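Local atomic coordinates of quinonprotein alcohol dehydrogenase-like protein (Bacteroides thetaiotaomicron VPI-5482, PDB entry 4R5O), a protein that is of unknown function but binds calcium ions and joins an immunoglobulin-like beta-sandwich domain to a seven-bladed beta-propeller. Residues Gln378-Gln381 against Leu386-Thr389; Tyr50-Leu53 against Tyr59-Glu62; Glu195-Val200 against Ile205-Leu210; Glu269-Gln274 against Leu309-Ala314. All blocks are in the same frame, centred on the assembly; numbering follows the deposited sequence.

Contact 1 (Gln378-Gln381 against Leu386-Thr389)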
loop_
_atom_site.group_PDB
_atom_site.type_symbol
_atom_site.label_atom_id
_atom_site.label_comp_id
_atom_site.label_asym_id
_atom_site.label_seq_id
_atom_site.Cartn_x
_atom_site.Cartn_y
_atom_site.Cartn_z
ATOM N N GLN A 378 -10.447 4.464 -5.950
ATOM C CA GLN A 378 -10.355 4.672 -4.501
ATOM C C GLN A 378 -11.160 5.921 -4.148
ATOM O O GLN A 378 -11.309 6.841 -4.953
ATOM C CB GLN A 378 -8.902 4.754 -3.998
ATOM C CG GLN A 378 -8.719 4.899 -2.486
ATOM C CD GLN A 378 -9.250 3.736 -1.689
ATOM O OE1 GLN A 378 -10.450 3.558 -1.560
ATOM N NE2 GLN A 378 -8.375 3.033 -0.981
ATOM N N LEU A 379 -11.724 5.914 -2.959
ATOM C CA LEU A 379 -12.502 7.034 -2.483
ATOM C C LEU A 379 -12.054 7.415 -1.117
ATOM O O LEU A 379 -11.789 6.546 -0.279
ATOM C CB LEU A 379 -14.002 6.700 -2.475
ATOM C CG LEU A 379 -14.980 7.873 -2.323
ATOM C CD1 LEU A 379 -15.124 8.627 -3.631
ATOM C CD2 LEU A 379 -16.353 7.363 -1.968
ATOM N N ASN A 380 -11.966 8.726 -0.895
ATOM C CA ASN A 380 -11.709 9.313 0.402
ATOM C C ASN A 380 -13.061 9.442 1.097
ATOM O O ASN A 380 -13.887 10.233 0.643
ATOM C CB ASN A 380 -10.973 10.629 0.251
ATOM C CG ASN A 380 -10.574 11.252 1.555
ATOM O OD1 ASN A 380 -11.333 11.307 2.515
ATOM N ND2 ASN A 380 -9.378 11.795 1.595
ATOM N N GLN A 381 -13.300 8.659 2.167
ATOM C CA GLN A 381 -14.587 8.608 2.838
ATOM C C GLN A 381 -14.857 9.847 3.744
ATOM O O GLN A 381 -15.970 9.971 4.239
ATOM C CB GLN A 381 -14.697 7.330 3.673
ATOM C CG GLN A 381 -14.571 6.036 2.863
ATOM C CD GLN A 381 -15.617 5.800 1.791
ATOM O OE1 GLN A 381 -16.702 6.397 1.781
ATOM N NE2 GLN A 381 -15.330 4.846 0.907
ATOM N N LEU A 386 -12.730 11.198 -5.234
ATOM C CA LEU A 386 -12.490 9.982 -6.021
ATOM C C LEU A 386 -11.096 10.039 -6.636
ATOM O O LEU A 386 -10.748 11.031 -7.273
ATOM C CB LEU A 386 -13.575 9.838 -7.112
ATOM C CG LEU A 386 -13.567 8.586 -8.011
ATOM C CD1 LEU A 386 -14.095 7.355 -7.271
ATOM C CD2 LEU A 386 -14.438 8.804 -9.198
ATOM N N TYR A 387 -10.306 8.992 -6.429
ATOM C CA TYR A 387 -8.965 8.869 -6.964
ATOM C C TYR A 387 -8.979 7.886 -8.104
ATOM O O TYR A 387 -9.185 6.694 -7.897
ATOM C CB TYR A 387 -7.958 8.437 -5.891
ATOM C CG TYR A 387 -8.044 9.170 -4.577
ATOM C CD1 TYR A 387 -7.712 10.509 -4.486
ATOM C CD2 TYR A 387 -8.315 8.495 -3.401
ATOM C CE1 TYR A 387 -7.765 11.190 -3.274
ATOM C CE2 TYR A 387 -8.356 9.161 -2.180
ATOM C CZ TYR A 387 -8.061 10.508 -2.118
ATOM O OH TYR A 387 -8.053 11.192 -0.928
ATOM N N VAL A 388 -8.735 8.385 -9.299
ATOM C CA VAL A 388 -8.716 7.643 -10.544
ATOM C C VAL A 388 -7.294 7.568 -11.091
ATOM O O VAL A 388 -6.619 8.593 -11.179
ATOM C CB VAL A 388 -9.659 8.326 -11.548
ATOM C CG1 VAL A 388 -9.781 7.506 -12.809
ATOM C CG2 VAL A 388 -11.040 8.556 -10.944
ATOM N N THR A 389 -6.844 6.353 -11.476
ATOM C CA THR A 389 -5.531 6.096 -12.080
ATOM C C THR A 389 -5.705 5.958 -13.593
ATOM O O THR A 389 -6.397 5.061 -14.061
ATOM C CB THR A 389 -4.875 4.867 -11.465
ATOM O OG1 THR A 389 -4.784 5.037 -10.049
ATOM C CG2 THR A 389 -3.523 4.561 -12.050
#
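Tyr387 reaches across the hairpin along the opposing chain, from Gln378 to Asn380. Its CB and CG lie near the carbonyl oxygen of Gln378. CD2 meets the CG methylene of Gln378 at 3.7 Å, and that methylene sits at the ring edge, near the ring plane. CE2 comes next, against the backbone N and CB of Asn380. CZ approaches Asn380 CB at 3.8 Å. At the tip, OH accepts a hydrogen bond from Asn380 ND2 at 2.9 Å. The hydroxyl oxygen lies in the amide plane of Asn380, although amide and ring planes are turned 54° apart. Tyr387 CG stands anti to the carbonyl carbon (chi1 -46°), which turns the ring toward residues 378-380.

The backbones are antiparallel, in a four-stranded sheet consistent with a propeller blade. Gln378 and Tyr387 form a hydrogen-bonded pair: Tyr387 N gives to Gln378 O at 2.8 Å, and Gln378 N gives to Tyr387 O at 3.2 Å. On the other face, Leu379 and Leu386 make a non-hydrogen-bonded pair. Their CD1 methyls meet at 4.0 Å, and Val332 touches both side chains.

The Gln378 chain bends at chi2 (62°), and its OE1 turns back to accept from Leu379 N at 3.0 Å, on a lone pair. Its NE2 bonds to Ile423 O. Asn380 OD1 accepts from the backbone N of Gln382 and of Ser383, within the turn. Both ends of the Asn380 amide are thus used. This should fix its rotation and tie the turn of the hairpin to the tyrosine hydroxyl, while leucine contacts hold the opposite face.

Contact 2 (Tyr50-Leu53 against Tyr59-Glu62)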
loop_
_atom_site.group_PDB
_atom_site.type_symbol
_atom_site.label_atom_id
_atom_site.label_comp_id
_atom_site.label_asym_id
_atom_site.label_seq_id
_atom_site.Cartn_x
_atom_site.Cartn_y
_atom_site.Cartn_z
ATOM N N TYR A 50 36.554 12.291 10.431
ATOM C CA TYR A 50 35.174 11.992 10.816
ATOM C C TYR A 50 34.567 10.890 9.946
ATOM O O TYR A 50 34.999 10.668 8.813
ATOM C CB TYR A 50 34.318 13.275 10.696
ATOM C CG TYR A 50 34.719 14.421 11.611
ATOM C CD1 TYR A 50 35.885 15.149 11.383
ATOM C CD2 TYR A 50 33.862 14.874 12.609
ATOM C CE1 TYR A 50 36.245 16.221 12.202
ATOM C CE2 TYR A 50 34.198 15.964 13.416
ATOM C CZ TYR A 50 35.386 16.641 13.203
ATOM O OH TYR A 50 35.719 17.720 13.993
ATOM N N SER A 51 33.536 10.218 10.481
ATOM C CA SER A 51 32.759 9.175 9.820
ATOM C C SER A 51 31.341 9.238 10.342
ATOM O O SER A 51 31.095 8.978 11.520
ATOM C CB SER A 51 33.382 7.798 10.031
ATOM O OG SER A 51 32.660 6.750 9.399
ATOM N N TRP A 52 30.425 9.666 9.483
ATOM C CA TRP A 52 29.013 9.818 9.817
ATOM C C TRP A 52 28.245 8.655 9.257
ATOM O O TRP A 52 28.194 8.490 8.035
ATOM C CB TRP A 52 28.470 11.155 9.278
ATOM C CG TRP A 52 29.097 12.364 9.908
ATOM C CD1 TRP A 52 30.228 13.006 9.504
ATOM C CD2 TRP A 52 28.628 13.068 11.069
ATOM N NE1 TRP A 52 30.476 14.091 10.321
ATOM C CE2 TRP A 52 29.520 14.142 11.300
ATOM C CE3 TRP A 52 27.522 12.911 11.924
ATOM C CZ2 TRP A 52 29.324 15.073 12.329
ATOM C CZ3 TRP A 52 27.355 13.809 12.971
ATOM C CH2 TRP A 52 28.240 14.884 13.159
ATOM N N LEU A 53 27.677 7.826 10.153
ATOM C CA LEU A 53 26.929 6.645 9.759
ATOM C C LEU A 53 25.452 6.881 9.939
ATOM O O LEU A 53 25.001 7.143 11.058
ATOM C CB LEU A 53 27.365 5.390 10.552
ATOM C CG LEU A 53 28.871 5.099 10.667
ATOM C CD1 LEU A 53 29.103 3.839 11.440
ATOM C CD2 LEU A 53 29.548 4.973 9.321
ATOM N N TYR A 59 27.859 7.925 5.397
ATOM C CA TYR A 59 27.207 8.955 4.626
ATOM C C TYR A 59 28.159 10.115 4.340
ATOM O O TYR A 59 28.096 10.679 3.251
ATOM C CB TYR A 59 25.972 9.440 5.411
ATOM C CG TYR A 59 25.317 10.685 4.856
ATOM C CD1 TYR A 59 24.328 10.602 3.880
ATOM C CD2 TYR A 59 25.656 11.946 5.338
ATOM C CE1 TYR A 59 23.718 11.751 3.367
ATOM C CE2 TYR A 59 25.062 13.099 4.832
ATOM C CZ TYR A 59 24.084 12.998 3.855
ATOM O OH TYR A 59 23.480 14.144 3.388
ATOM N N SER A 60 28.992 10.511 5.322
ATOM C CA SER A 60 29.889 11.655 5.174
ATOM C C SER A 60 31.185 11.446 5.950
ATOM O O SER A 60 31.222 10.657 6.893
ATOM C CB SER A 60 29.187 12.923 5.661
ATOM O OG SER A 60 29.929 14.107 5.427
ATOM N N THR A 61 32.246 12.162 5.529
ATOM C CA THR A 61 33.592 12.189 6.124
ATOM C C THR A 61 33.890 13.659 6.516
ATOM O O THR A 61 34.939 13.955 7.085
ATOM C CB THR A 61 34.623 11.572 5.129
ATOM O OG1 THR A 61 34.294 10.198 4.949
ATOM C CG2 THR A 61 36.066 11.632 5.626
ATOM N N GLU A 62 32.944 14.563 6.235
ATOM C CA GLU A 62 33.058 15.992 6.526
ATOM C C GLU A 62 32.976 16.263 8.042
ATOM O O GLU A 62 32.309 15.506 8.760
ATOM C CB GLU A 62 31.970 16.787 5.795
ATOM C CG GLU A 62 32.175 16.863 4.300
ATOM C CD GLU A 62 31.977 18.261 3.758
ATOM O OE1 GLU A 62 31.009 18.941 4.176
ATOM O OE2 GLU A 62 32.703 18.619 2.803
#
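Trp52 and Ser60 form an antiparallel hydrogen-bonded pair, and most of the bonds here centre on them. Among the backbone bonds, Trp52 N gives to Ser60 O at 2.9 Å. Trp52 O accepts from Tyr59 N at 2.7 Å and, weakly, from Ser60 N at 3.5 Å. Tyr59 and Ser60 therefore both face Trp52, a classic beta bulge. A CA-H...O contact from Thr61 CA to Tyr50 O, 3.4 Å, lies just beyond the pair.

One side-chain bond crosses the hairpin. Trp52 CG stands beside the backbone N (chi1 -65°), which brings the indole to Glu62, and NE1 gives to Glu62 O at 2.8 Å. The bond is bent at the hydrogen (138°), yet the donor lies nearly along the C=O axis. Within 59-62, Ser60 OG accepts from Glu62 N at 3.2 Å, an ST turn that probably helps to place this carbonyl.

The remaining contacts are van der Waals. Tyr50 CB packs on Glu62 O at 3.6 Å. Ser60 CB lies 4.0 Å from Trp52 CD1. Phe65, Leu77 and Cys79 also meet the indole.

The chemistry ties a buried tryptophan of the immunoglobulin-like sandwich to the chain just after edge strand 57-60. Its N-H finds an acceptor, and the bond, with the surrounding packing, probably limits how the indole can turn.

Contact 3 (Glu195-Val200 against Ile205-Leu210)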
loop_
_atom_site.group_PDB
_atom_site.type_symbol
_atom_site.label_atom_id
_atom_site.label_comp_id
_atom_site.label_asym_id
_atom_site.label_seq_id
_atom_site.Cartn_x
_atom_site.Cartn_y
_atom_site.Cartn_z
ATOM N N GLU A 195 -8.908 -10.527 12.884
ATOM C CA GLU A 195 -7.660 -10.009 13.457
ATOM C C GLU A 195 -6.568 -11.052 13.516
ATOM O O GLU A 195 -5.377 -10.695 13.530
ATOM C CB GLU A 195 -7.863 -9.476 14.891
ATOM C CG GLU A 195 -8.941 -8.428 15.109
ATOM C CD GLU A 195 -8.871 -7.708 16.448
ATOM O OE1 GLU A 195 -7.915 -7.945 17.224
ATOM O OE2 GLU A 195 -9.745 -6.845 16.690
ATOM N N GLN A 196 -6.970 -12.339 13.589
ATOM C CA GLN A 196 -6.054 -13.442 13.789
ATOM C C GLN A 196 -5.664 -14.156 12.464
ATOM O O GLN A 196 -4.528 -14.619 12.359
ATOM C CB GLN A 196 -6.728 -14.445 14.758
ATOM C CG GLN A 196 -5.900 -15.685 15.189
ATOM C CD GLN A 196 -4.624 -15.479 15.986
ATOM O OE1 GLN A 196 -4.260 -14.371 16.413
ATOM N NE2 GLN A 196 -3.931 -16.581 16.243
ATOM N N TYR A 197 -6.577 -14.254 11.475
ATOM C CA TYR A 197 -6.298 -15.018 10.264
ATOM C C TYR A 197 -6.599 -14.302 8.976
ATOM O O TYR A 197 -7.503 -13.479 8.891
ATOM C CB TYR A 197 -7.142 -16.304 10.264
ATOM C CG TYR A 197 -6.794 -17.252 11.385
ATOM C CD1 TYR A 197 -5.634 -18.018 11.338
ATOM C CD2 TYR A 197 -7.645 -17.416 12.475
ATOM C CE1 TYR A 197 -5.298 -18.885 12.371
ATOM C CE2 TYR A 197 -7.331 -18.304 13.505
ATOM C CZ TYR A 197 -6.147 -19.026 13.451
ATOM O OH TYR A 197 -5.816 -19.925 14.432
ATOM N N GLY A 198 -5.876 -14.734 7.951
ATOM C CA GLY A 198 -6.043 -14.317 6.561
ATOM C C GLY A 198 -5.994 -15.515 5.633
ATOM O O GLY A 198 -5.751 -16.639 6.073
ATOM N N LEU A 199 -6.233 -15.301 4.345
ATOM C CA LEU A 199 -6.151 -16.360 3.322
ATOM C C LEU A 199 -5.248 -15.941 2.210
ATOM O O LEU A 199 -5.328 -14.802 1.765
ATOM C CB LEU A 199 -7.511 -16.757 2.715
ATOM C CG LEU A 199 -8.637 -17.273 3.565
ATOM C CD1 LEU A 199 -9.891 -17.361 2.698
ATOM C CD2 LEU A 199 -8.307 -18.643 4.231
ATOM N N VAL A 200 -4.397 -16.848 1.751
ATOM C CA VAL A 200 -3.526 -16.611 0.607
ATOM C C VAL A 200 -3.910 -17.659 -0.433
ATOM O O VAL A 200 -3.938 -18.858 -0.139
ATOM C CB VAL A 200 -2.014 -16.602 0.967
ATOM C CG1 VAL A 200 -1.151 -16.585 -0.301
ATOM C CG2 VAL A 200 -1.658 -15.431 1.911
ATOM N N ILE A 205 -6.070 -22.828 -1.584
ATOM C CA ILE A 205 -6.350 -21.969 -0.420
ATOM C C ILE A 205 -5.383 -22.287 0.718
ATOM O O ILE A 205 -5.265 -23.441 1.157
ATOM C CB ILE A 205 -7.823 -22.087 0.094
ATOM C CG1 ILE A 205 -8.841 -21.902 -1.050
ATOM C CG2 ILE A 205 -8.080 -21.123 1.273
ATOM C CD1 ILE A 205 -10.205 -22.315 -0.722
ATOM N N ARG A 206 -4.747 -21.224 1.234
ATOM C CA ARG A 206 -3.852 -21.269 2.386
ATOM C C ARG A 206 -4.353 -20.363 3.470
ATOM O O ARG A 206 -4.690 -19.220 3.174
ATOM C CB ARG A 206 -2.420 -20.867 2.012
ATOM C CG ARG A 206 -1.793 -21.692 0.939
ATOM C CD ARG A 206 -0.646 -20.901 0.394
ATOM N NE ARG A 206 0.068 -21.610 -0.663
ATOM C CZ ARG A 206 1.138 -22.365 -0.451
ATOM N NH1 ARG A 206 1.612 -22.530 0.787
ATOM N NH2 ARG A 206 1.741 -22.969 -1.466
ATOM N N ARG A 207 -4.411 -20.852 4.716
ATOM C CA ARG A 207 -4.745 -20.013 5.863
ATOM C C ARG A 207 -3.471 -19.497 6.422
ATOM O O ARG A 207 -2.558 -20.284 6.627
ATOM C CB ARG A 207 -5.566 -20.771 6.928
ATOM C CG ARG A 207 -5.949 -19.890 8.135
ATOM C CD ARG A 207 -6.702 -20.638 9.211
ATOM N NE ARG A 207 -5.933 -21.748 9.773
ATOM C CZ ARG A 207 -6.145 -23.035 9.495
ATOM N NH1 ARG A 207 -7.149 -23.398 8.699
ATOM N NH2 ARG A 207 -5.381 -23.969 10.040
ATOM N N ILE A 208 -3.379 -18.207 6.665
ATOM C CA ILE A 208 -2.175 -17.626 7.264
ATOM C C ILE A 208 -2.562 -17.017 8.643
ATOM O O ILE A 208 -3.617 -16.391 8.780
ATOM C CB ILE A 208 -1.466 -16.585 6.314
ATOM C CG1 ILE A 208 -0.113 -16.079 6.926
ATOM C CG2 ILE A 208 -2.394 -15.425 5.856
ATOM C CD1 ILE A 208 0.898 -15.554 5.952
ATOM N N ASP A 209 -1.730 -17.280 9.669
ATOM C CA ASP A 209 -1.888 -16.700 11.011
ATOM C C ASP A 209 -1.269 -15.320 10.960
ATOM O O ASP A 209 -0.093 -15.205 10.630
ATOM C CB ASP A 209 -1.248 -17.618 12.077
ATOM C CG ASP A 209 -1.430 -17.179 13.520
ATOM O OD1 ASP A 209 -1.022 -16.042 13.858
ATOM O OD2 ASP A 209 -1.874 -18.005 14.332
ATOM N N LEU A 210 -2.037 -14.267 11.222
ATOM C CA LEU A 210 -1.547 -12.884 11.077
ATOM C C LEU A 210 -0.571 -12.458 12.225
ATOM O O LEU A 210 -0.029 -11.353 12.162
ATOM C CB LEU A 210 -2.728 -11.896 11.003
ATOM C CG LEU A 210 -3.663 -12.096 9.792
ATOM C CD1 LEU A 210 -4.801 -11.125 9.804
ATOM C CD2 LEU A 210 -2.920 -11.994 8.478
#
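Tyr197 and Arg207 lie side by side and point the same way. The guanidinium stands almost upright to the ring, planes 88° apart. The aliphatic part makes the closest touch: Arg207 CD is 3.5 Å from Tyr197 CD1. The arginine chain runs extended to CD and then bends at chi3 (60°), which takes its NH1 to the carbonyls of Leu256 and Ala259. Beside this pair, Gln196 and Asp209 slant across each other. Gln196 NE2 is 3.1 Å from Asp209 OD2, but the angle is too poor for a hydrogen bond. Asp209 OD1 instead accepts from the backbone N of Lys211 and of Ser212. With an alanine for Tyr197, the Arg207 CG and CD methylenes would probably lose their ring neighbour, and Ile257 its contact with the ring side chain.

Leu199 CD2 meets Ile205 CG2 at 3.9 Å. On the opposite face Val200 CG2 crosses Ile208 CG2 at 4.0 Å. Ile208 CG2 also covers the backbone of Gly198, and Leu210 packs there beside it. Backbone bonds join the chains throughout, among them Gly198 N to Ile208 O at 2.9 Å and Leu210 N to Gln196 O at 2.8 Å.

The hairpin forms the middle of a four-stranded antiparallel sheet, consistent with a propeller blade, with strands 189-192 and 215-220 outside it. Helix 253-258 covers Tyr197 and Leu199, and Phe167 of strand 167-171 packs on Ile208 and Leu210.

Contact 4 (Glu269-Gln274 against Leu309-Ala314)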
loop_
_atom_site.group_PDB
_atom_site.type_symbol
_atom_site.label_atom_id
_atom_site.label_comp_id
_atom_site.label_asym_id
_atom_site.label_seq_id
_atom_site.Cartn_x
_atom_site.Cartn_y
_atom_site.Cartn_z
ATOM N N GLU A 269 -21.796 -21.977 -4.958
ATOM C CA GLU A 269 -21.886 -20.995 -6.035
ATOM C C GLU A 269 -23.125 -20.146 -5.881
ATOM O O GLU A 269 -24.157 -20.627 -5.412
ATOM C CB GLU A 269 -21.897 -21.661 -7.423
ATOM C CG GLU A 269 -20.601 -22.343 -7.839
ATOM C CD GLU A 269 -20.663 -23.042 -9.186
ATOM O OE1 GLU A 269 -21.786 -23.261 -9.695
ATOM O OE2 GLU A 269 -19.592 -23.437 -9.700
ATOM N N LEU A 270 -23.000 -18.874 -6.259
ATOM C CA LEU A 270 -24.073 -17.888 -6.372
ATOM C C LEU A 270 -24.361 -17.710 -7.838
ATOM O O LEU A 270 -23.452 -17.897 -8.641
ATOM C CB LEU A 270 -23.731 -16.537 -5.682
ATOM C CG LEU A 270 -23.696 -16.497 -4.152
ATOM C CD1 LEU A 270 -23.249 -15.131 -3.675
ATOM C CD2 LEU A 270 -25.058 -16.828 -3.548
ATOM N N ASP A 271 -25.606 -17.380 -8.214
ATOM C CA ASP A 271 -25.963 -17.192 -9.621
ATOM C C ASP A 271 -25.454 -15.812 -10.076
ATOM O O ASP A 271 -26.236 -14.876 -10.243
ATOM C CB ASP A 271 -27.486 -17.361 -9.836
ATOM C CG ASP A 271 -27.974 -17.363 -11.284
ATOM O OD1 ASP A 271 -27.140 -17.606 -12.210
ATOM O OD2 ASP A 271 -29.194 -17.176 -11.494
ATOM N N ILE A 272 -24.113 -15.683 -10.218
ATOM C CA ILE A 272 -23.390 -14.486 -10.652
ATOM C C ILE A 272 -22.283 -14.957 -11.581
ATOM O O ILE A 272 -21.230 -15.390 -11.106
ATOM C CB ILE A 272 -22.848 -13.588 -9.492
ATOM C CG1 ILE A 272 -23.915 -13.272 -8.421
ATOM C CG2 ILE A 272 -22.193 -12.272 -10.055
ATOM C CD1 ILE A 272 -23.389 -12.784 -7.107
ATOM N N ILE A 273 -22.542 -14.914 -12.909
ATOM C CA ILE A 273 -21.580 -15.302 -13.942
ATOM C C ILE A 273 -20.542 -14.208 -14.079
ATOM O O ILE A 273 -20.881 -13.058 -14.331
ATOM C CB ILE A 273 -22.240 -15.615 -15.334
ATOM C CG1 ILE A 273 -23.576 -16.445 -15.282
ATOM C CG2 ILE A 273 -21.219 -16.085 -16.396
ATOM C CD1 ILE A 273 -23.514 -17.740 -14.700
ATOM N N GLN A 274 -19.275 -14.571 -13.947
ATOM C CA GLN A 274 -18.166 -13.646 -14.107
ATOM C C GLN A 274 -17.205 -14.194 -15.160
ATOM O O GLN A 274 -16.922 -15.398 -15.194
ATOM C CB GLN A 274 -17.467 -13.395 -12.772
ATOM C CG GLN A 274 -18.372 -12.674 -11.762
ATOM C CD GLN A 274 -17.722 -12.419 -10.435
ATOM O OE1 GLN A 274 -16.866 -13.191 -9.965
ATOM N NE2 GLN A 274 -18.205 -11.388 -9.753
ATOM N N LEU A 309 -30.274 -12.435 -4.488
ATOM C CA LEU A 309 -29.709 -11.480 -5.415
ATOM C C LEU A 309 -30.733 -10.585 -6.077
ATOM O O LEU A 309 -31.770 -11.051 -6.581
ATOM C CB LEU A 309 -28.976 -12.262 -6.531
ATOM C CG LEU A 309 -27.955 -13.344 -6.106
ATOM C CD1 LEU A 309 -27.405 -14.081 -7.317
ATOM C CD2 LEU A 309 -26.813 -12.747 -5.267
ATOM N N GLU A 310 -30.377 -9.301 -6.172
ATOM C CA GLU A 310 -31.108 -8.250 -6.891
ATOM C C GLU A 310 -30.183 -7.783 -7.984
ATOM O O GLU A 310 -29.011 -7.534 -7.712
ATOM C CB GLU A 310 -31.582 -7.118 -5.957
ATOM C CG GLU A 310 -32.393 -6.010 -6.606
ATOM C CD GLU A 310 -32.981 -5.008 -5.628
ATOM O OE1 GLU A 310 -33.639 -5.449 -4.656
ATOM O OE2 GLU A 310 -32.833 -3.784 -5.863
ATOM N N LYS A 311 -30.667 -7.762 -9.232
ATOM C CA LYS A 311 -29.854 -7.419 -10.389
ATOM C C LYS A 311 -30.458 -6.254 -11.185
ATOM O O LYS A 311 -31.627 -6.298 -11.563
ATOM C CB LYS A 311 -29.686 -8.648 -11.308
ATOM C CG LYS A 311 -28.964 -9.816 -10.642
ATOM C CD LYS A 311 -28.724 -10.960 -11.576
ATOM C CE LYS A 311 -28.060 -12.114 -10.860
ATOM N NZ LYS A 311 -27.766 -13.228 -11.811
ATOM N N VAL A 312 -29.626 -5.238 -11.462
ATOM C CA VAL A 312 -29.903 -4.034 -12.244
ATOM C C VAL A 312 -28.970 -4.024 -13.438
ATOM O O VAL A 312 -27.754 -4.004 -13.225
ATOM C CB VAL A 312 -29.755 -2.730 -11.399
ATOM C CG1 VAL A 312 -29.868 -1.482 -12.276
ATOM C CG2 VAL A 312 -30.756 -2.682 -10.237
ATOM N N PHE A 313 -29.522 -3.981 -14.685
ATOM C CA PHE A 313 -28.739 -3.974 -15.921
ATOM C C PHE A 313 -28.135 -2.590 -16.191
ATOM O O PHE A 313 -28.812 -1.562 -16.073
ATOM C CB PHE A 313 -29.602 -4.420 -17.122
ATOM C CG PHE A 313 -28.920 -4.353 -18.471
ATOM C CD1 PHE A 313 -27.999 -5.325 -18.855
ATOM C CD2 PHE A 313 -29.219 -3.327 -19.371
ATOM C CE1 PHE A 313 -27.343 -5.241 -20.091
ATOM C CE2 PHE A 313 -28.580 -3.254 -20.612
ATOM C CZ PHE A 313 -27.648 -4.210 -20.967
ATOM N N ALA A 314 -26.840 -2.588 -16.572
ATOM C CA ALA A 314 -26.021 -1.421 -16.932
ATOM C C ALA A 314 -25.560 -1.591 -18.360
ATOM O O ALA A 314 -24.752 -2.488 -18.630
ATOM C CB ALA A 314 -24.858 -1.288 -15.976
#
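The ammonium of Lys311 is held by two oxygens. NZ gives a hydrogen bond to Asp271 O at 2.7 Å, tilted 27° from the carbonyl plane, and makes a salt bridge with Glu292. The other carboxylate oxygen of Glu292 accepts from Ile273 N, so this glutamate joins both sides. The lysine side chain is extended beyond CG, which lets NZ reach across to the Asp271 carbonyl. The Asp271 side chain crosses it at about a right angle. Its OD2 is 4.2 Å from NZ, beyond a salt bridge, though its charge may still favour the ammonium. Were a leucine to replace Lys311, Asp271 O would probably lose this donor and Glu292 its ion-pair partner.

An apolar patch lies beside the polar one. Leu309 CD1 rests on Ile272 CG1 at 3.7 Å, and Leu309 CD2 meets Ile272 CD1 at 3.9 Å. The same CD1 methyl of Leu309 also lies against Asp271 O and CB.

Asp271 centres an inverse gamma turn, closed by a weak bond from Ile272 N to Leu270 O. The turn presents the carbonyl to the lysine. Strands 268-270 and 272-274 pair with strand 246-252, whereas 309-314 is an outermost strand of the next sheet, to which Ile273 also bonds by its backbone, at Ser293. Such contact between adjacent sheets, through side chains and backbone, is consistent with neighbouring blades of the seven-bladed beta-propeller.

In the fold
Along the chain the order is contact 2, contact 3, contact 4, contact 1, each closing before the next opens. Contact 2 lies in the immunoglobulin-like sandwich, on the hairpin of strands 49-54 and 57-60. The others lie in the propeller. Contacts 1 and 3 are each a hairpin within one four-stranded sheet, whereas contact 4 bridges two sheets. Centres of contacts 1, 3 and 4 are 25 to 28 Å apart, and none touch. Contact 2 is about 44 Å from contact 1 and 64 Å from contact 4, centre to centre. Both domains are thus held by hairpin pairing within sheets, and the propeller also by polar and apolar contact between two of them.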